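PDB 3K32: uncharacterized protein MJ0690 from Methanocaldococcus jannaschii, which is of unknown function but is a predicted tRNA methyltransferase subunit with a HUP-type fold and a PP-loop-like sequence, consistent with nucleotide binding. Local coordinates for residues M7-L12 and Y102-D107; L21-L26 and I135-M139. All coordinates share one frame; numbering follows the deposited sequence.

Interaction 1. Residues M7-L12 and Y102-D107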
loop_
_atom_site.group_PDB
_atom_site.type_symbol
_atom_site.label_atom_id
_atom_site.label_comp_id
_atom_site.label_asym_id
_atom_site.label_seq_id
_atom_site.Cartn_x
_atom_site.Cartn_y
_atom_site.Cartn_z
HETATM N N MSE B 7 -8.149 -11.745 13.775
HETATM C CA MSE B 7 -7.876 -10.369 14.159
HETATM C C MSE B 7 -8.862 -9.361 13.546
HETATM O O MSE B 7 -8.974 -9.242 12.331
HETATM C CB MSE B 7 -6.437 -10.039 13.762
HETATM C CG MSE B 7 -5.919 -8.707 14.231
HETATM SE SE MSE B 7 -5.199 -8.799 16.016
HETATM C CE MSE B 7 -4.218 -10.488 15.898
ATOM N N ASP B 8 -9.578 -8.634 14.393
ATOM C CA ASP B 8 -10.459 -7.584 13.902
ATOM C C ASP B 8 -9.673 -6.384 13.344
ATOM O O ASP B 8 -8.529 -6.134 13.720
ATOM C CB ASP B 8 -11.414 -7.106 15.004
ATOM C CG ASP B 8 -12.482 -8.144 15.361
ATOM O OD1 ASP B 8 -12.699 -9.084 14.570
ATOM O OD2 ASP B 8 -13.113 -8.008 16.437
ATOM N N VAL B 9 -10.300 -5.651 12.434
ATOM C CA VAL B 9 -9.795 -4.358 12.024
ATOM C C VAL B 9 -10.949 -3.454 11.629
ATOM O O VAL B 9 -11.917 -3.885 11.019
ATOM C CB VAL B 9 -8.832 -4.477 10.853
ATOM C CG1 VAL B 9 -9.447 -5.294 9.741
ATOM C CG2 VAL B 9 -8.471 -3.096 10.363
ATOM N N HIS B 10 -10.856 -2.190 11.994
ATOM C CA HIS B 10 -11.957 -1.278 11.766
ATOM C C HIS B 10 -11.627 -0.346 10.610
ATOM O O HIS B 10 -10.658 0.410 10.661
ATOM C CB HIS B 10 -12.310 -0.541 13.062
ATOM C CG HIS B 10 -12.857 -1.454 14.125
ATOM N ND1 HIS B 10 -12.040 -2.165 14.982
ATOM C CD2 HIS B 10 -14.123 -1.805 14.430
ATOM C CE1 HIS B 10 -12.789 -2.903 15.781
ATOM N NE2 HIS B 10 -14.056 -2.712 15.468
ATOM N N VAL B 11 -12.436 -0.430 9.563
ATOM C CA VAL B 11 -12.130 0.191 8.287
ATOM C C VAL B 11 -13.059 1.359 7.986
ATOM O O VAL B 11 -14.238 1.167 7.711
ATOM C CB VAL B 11 -12.307 -0.819 7.148
ATOM C CG1 VAL B 11 -11.769 -0.250 5.836
ATOM C CG2 VAL B 11 -11.652 -2.140 7.482
ATOM N N LEU B 12 -12.526 2.570 8.023
ATOM C CA LEU B 12 -13.271 3.708 7.515
ATOM C C LEU B 12 -13.704 3.363 6.109
ATOM O O LEU B 12 -12.911 2.893 5.301
ATOM C CB LEU B 12 -12.409 4.963 7.526
ATOM C CG LEU B 12 -12.274 5.537 8.933
ATOM C CD1 LEU B 12 -11.004 6.351 9.082
ATOM C CD2 LEU B 12 -13.518 6.375 9.249
ATOM N N TYR B 102 -10.346 1.847 18.823
ATOM C CA TYR B 102 -9.985 0.636 18.090
ATOM C C TYR B 102 -8.489 0.605 17.851
ATOM O O TYR B 102 -7.916 1.547 17.314
ATOM C CB TYR B 102 -10.708 0.552 16.741
ATOM C CG TYR B 102 -12.175 0.871 16.801
ATOM C CD1 TYR B 102 -13.106 -0.118 17.092
ATOM C CD2 TYR B 102 -12.635 2.161 16.561
ATOM C CE1 TYR B 102 -14.451 0.163 17.155
ATOM C CE2 TYR B 102 -13.981 2.450 16.620
ATOM C CZ TYR B 102 -14.883 1.445 16.921
ATOM O OH TYR B 102 -16.220 1.722 16.986
ATOM N N SER B 103 -7.854 -0.487 18.234
ATOM C CA SER B 103 -6.407 -0.551 18.162
ATOM C C SER B 103 -5.898 -0.920 16.771
ATOM O O SER B 103 -4.706 -0.810 16.522
ATOM C CB SER B 103 -5.871 -1.518 19.204
ATOM O OG SER B 103 -6.466 -2.790 19.021
ATOM N N ILE B 104 -6.785 -1.358 15.874
ATOM C CA ILE B 104 -6.398 -1.602 14.482
ATOM C C ILE B 104 -7.296 -0.880 13.474
ATOM O O ILE B 104 -8.394 -1.323 13.170
ATOM C CB ILE B 104 -6.320 -3.088 14.135
ATOM C CG1 ILE B 104 -5.461 -3.825 15.165
ATOM C CG2 ILE B 104 -5.749 -3.263 12.737
ATOM C CD1 ILE B 104 -5.082 -5.227 14.749
ATOM N N LEU B 105 -6.796 0.236 12.953
ATOM C CA LEU B 105 -7.568 1.129 12.108
ATOM C C LEU B 105 -7.072 1.054 10.695
ATOM O O LEU B 105 -5.866 1.106 10.453
ATOM C CB LEU B 105 -7.424 2.568 12.587
ATOM C CG LEU B 105 -8.613 3.187 13.311
ATOM C CD1 LEU B 105 -9.475 2.091 13.903
ATOM C CD2 LEU B 105 -8.120 4.128 14.392
ATOM N N ALA B 106 -8.007 0.946 9.761
ATOM C CA ALA B 106 -7.677 0.942 8.346
ATOM C C ALA B 106 -8.537 1.963 7.612
ATOM O O ALA B 106 -9.642 2.287 8.070
ATOM C CB ALA B 106 -7.882 -0.444 7.758
ATOM N N ASP B 107 -8.039 2.459 6.475
ATOM C CA ASP B 107 -8.859 3.297 5.608
ATOM C C ASP B 107 -8.509 3.058 4.147
ATOM O O ASP B 107 -7.774 2.131 3.833
ATOM C CB ASP B 107 -8.712 4.770 5.975
ATOM C CG ASP B 107 -7.337 5.326 5.628
ATOM O OD1 ASP B 107 -6.664 4.752 4.744
ATOM O OD2 ASP B 107 -6.931 6.339 6.242
HETATM O O HOH W 1 -9.643 -2.873 15.931
#

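Interaction 2. Residues L21-L26 and I135-M139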
loop_
_atom_site.group_PDB
_atom_site.type_symbol
_atom_site.label_atom_id
_atom_site.label_comp_id
_atom_site.label_asym_id
_atom_site.label_seq_id
_atom_site.Cartn_x
_atom_site.Cartn_y
_atom_site.Cartn_z
ATOM N N LEU B 21 -12.239 -2.159 -2.213
ATOM C CA LEU B 21 -11.007 -2.905 -2.413
ATOM C C LEU B 21 -10.213 -3.005 -1.118
ATOM O O LEU B 21 -9.620 -4.058 -0.834
ATOM C CB LEU B 21 -10.136 -2.280 -3.511
ATOM C CG LEU B 21 -10.584 -2.483 -4.957
ATOM C CD1 LEU B 21 -9.560 -1.895 -5.921
ATOM C CD2 LEU B 21 -10.831 -3.958 -5.247
ATOM N N SER B 22 -10.190 -1.931 -0.323
ATOM C CA SER B 22 -9.439 -2.020 0.929
ATOM C C SER B 22 -10.052 -3.092 1.831
ATOM O O SER B 22 -9.337 -3.927 2.378
ATOM C CB SER B 22 -9.290 -0.668 1.650
ATOM O OG SER B 22 -10.512 -0.211 2.194
ATOM N N ALA B 23 -11.376 -3.063 1.967
ATOM C CA ALA B 23 -12.101 -4.075 2.736
ATOM C C ALA B 23 -11.668 -5.459 2.276
ATOM O O ALA B 23 -11.134 -6.246 3.054
ATOM C CB ALA B 23 -13.607 -3.916 2.544
ATOM N N VAL B 24 -11.903 -5.716 0.991
ATOM C CA VAL B 24 -11.618 -6.986 0.352
ATOM C C VAL B 24 -10.190 -7.454 0.579
ATOM O O VAL B 24 -9.934 -8.606 0.849
ATOM C CB VAL B 24 -11.871 -6.881 -1.165
ATOM C CG1 VAL B 24 -11.409 -8.152 -1.868
ATOM C CG2 VAL B 24 -13.339 -6.614 -1.427
ATOM N N ILE B 25 -9.247 -6.547 0.472
ATOM C CA ILE B 25 -7.878 -6.934 0.712
ATOM C C ILE B 25 -7.674 -7.357 2.161
ATOM O O ILE B 25 -7.105 -8.418 2.423
ATOM C CB ILE B 25 -6.924 -5.823 0.302
ATOM C CG1 ILE B 25 -7.013 -5.650 -1.215
ATOM C CG2 ILE B 25 -5.499 -6.139 0.758
ATOM C CD1 ILE B 25 -6.267 -4.437 -1.733
ATOM N N LEU B 26 -8.150 -6.541 3.102
ATOM C CA LEU B 26 -8.011 -6.884 4.514
ATOM C C LEU B 26 -8.556 -8.297 4.738
ATOM O O LEU B 26 -7.914 -9.130 5.404
ATOM C CB LEU B 26 -8.746 -5.871 5.389
ATOM C CG LEU B 26 -7.966 -4.685 6.013
ATOM C CD1 LEU B 26 -6.476 -4.608 5.619
ATOM C CD2 LEU B 26 -8.669 -3.352 5.763
ATOM N N ILE B 135 -3.365 0.881 9.043
ATOM C CA ILE B 135 -3.117 0.094 7.834
ATOM C C ILE B 135 -3.747 0.699 6.590
ATOM O O ILE B 135 -4.940 0.936 6.560
ATOM C CB ILE B 135 -3.672 -1.325 7.965
ATOM C CG1 ILE B 135 -3.026 -2.039 9.161
ATOM C CG2 ILE B 135 -3.485 -2.075 6.629
ATOM C CD1 ILE B 135 -3.700 -3.332 9.547
ATOM N N THR B 136 -2.947 0.935 5.557
ATOM C CA THR B 136 -3.469 1.517 4.323
ATOM C C THR B 136 -3.178 0.618 3.119
ATOM O O THR B 136 -2.201 0.788 2.378
ATOM C CB THR B 136 -2.953 2.944 4.117
ATOM O OG1 THR B 136 -1.531 2.912 4.018
ATOM C CG2 THR B 136 -3.363 3.823 5.327
ATOM N N PRO B 137 -4.051 -0.358 2.931
ATOM C CA PRO B 137 -3.884 -1.408 1.937
ATOM C C PRO B 137 -3.588 -0.830 0.546
ATOM O O PRO B 137 -2.789 -1.394 -0.188
ATOM C CB PRO B 137 -5.230 -2.112 1.974
ATOM C CG PRO B 137 -5.760 -1.849 3.302
ATOM C CD PRO B 137 -5.320 -0.480 3.658
ATOM N N LEU B 138 -4.200 0.299 0.207
ATOM C CA LEU B 138 -4.097 0.841 -1.143
ATOM C C LEU B 138 -2.855 1.724 -1.348
ATOM O O LEU B 138 -2.537 2.136 -2.472
ATOM C CB LEU B 138 -5.373 1.627 -1.480
ATOM C CG LEU B 138 -6.705 0.919 -1.176
ATOM C CD1 LEU B 138 -7.887 1.784 -1.608
ATOM C CD2 LEU B 138 -6.794 -0.485 -1.817
HETATM N N MSE B 139 -2.148 2.027 -0.270
HETATM C CA MSE B 139 -1.044 2.985 -0.381
HETATM C C MSE B 139 -0.042 2.582 -1.459
HETATM O O MSE B 139 0.532 3.437 -2.119
HETATM C CB MSE B 139 -0.332 3.210 0.971
HETATM C CG MSE B 139 0.568 4.431 0.971
HETATM SE SE MSE B 139 -0.340 6.121 0.502
HETATM C CE MSE B 139 -1.746 6.042 1.797
#

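Interaction 1. Residues M7-L12 and Y102-D107
H10 grips the neighbouring strand with both its backbone groups. Its N donates to I104 O at 2.9 Å, almost straight on, and its O accepts A106 N at 2.9 Å. A third bond runs from L12 N to A106 O, also 2.9 Å but bent to 143° at the hydrogen. This is the regular bonding of parallel strands, here between 8-12 and 104-106, neighbours within the five-stranded parallel sheet of a HUP-type alpha/beta fold. A water also bridges the two strands: water 1 lies in the plane of the H10 ring, 2.7 Å from ND1, and accepts from I104 N at 3.2 Å. The ring's CG stands anti to the carbonyl carbon (chi1 -66°), on the sheet face shared with L105, where Y102 CD1 lies over the centre of one imidazole face. Those two rings sit obliquely, centroids 3.9 Å apart and planes at 37°, though their very close carbon approach is doubtful. H34 meets the imidazole as well, while the Y102 hydroxyl is bonded to K61. Replacing H10 with an alanine would probably leave water 1 without its ring partner and the Y102 ring without its neighbour. Beyond the strand bonds, D107 turns its carboxylate to Y134 and H91, so only its CB packs here, beside L12 CB. On the other face, V11 and A106 lie side by side beneath helix 17-28. V9 CG2, anti to the backbone N, reaches A106 CB and comes within 3.6 Å of I104 CG2. At the more open end, CG of the selenomethionine M7 lies 3.6 Å from I104 CD1, and the bends farther along its chain bring SE near the same methyl.

Interaction 2. Residues L21-L26 and I135-M139
L26 CD1 fits against two residues, 3.7 Å from P137 CG and 4.0 Å from I135 CG2, in an apolar contact that turns on P137: S22, I25 and L26 all pack on it. The L26 side chain crosses that of P137 at about a right angle, meeting the pyrrolidine ring at its CG corner. S22, one turn earlier, has CB 4.1 Å from the same P137 CG; I25, next to L26, brings CG2 to P137 CB.

L138 makes the second apolar cluster. With CG anti to the carbonyl carbon (chi1 -48°), it brings CD2 against the helix by S22 N, 4.0 Å from I25 CD1 and 4.2 Å from L21 CB.

The hydrogen bonds here lie outside the interface: S22 OG bonds to S19 O, and M139 N donates one to T136 O at 2.9 Å, closing the turn that presents P137 and L138. T136 gives backbone bonds to the second subunit, whose L29 also packs on I25.

Helix 17-28, whose first turn takes in the end of the PP-loop-like SGGKDS sequence, is met on one side by the segment leaving 133-135, the outermost strand in this chain, in keeping with the layered alpha/beta HUP fold.

How the interactions relate
The two contacts have their centres about 11 Å apart and interleave along the chain: 7-12, 21-26, 102-107, then 135-139. Interaction 1 joins adjacent strands in the middle of the parallel sheet; interaction 2 sets the helix following the first strand against the chain leaving the last one, 133-135. They meet directly, since L105 O probably accepts a hydrogen bond from I135 N at 2.9 Å and A106 CB packs against I135 O. D107 also touches T136 and P137. Helix 17-28 and 135-139 thus pack together on the sheet face carrying V11 and A106. Both contacts flank the connection from strand 8-12 into helix 17-28, where the PP-loop-like sequence runs from the turn into the first helical residues.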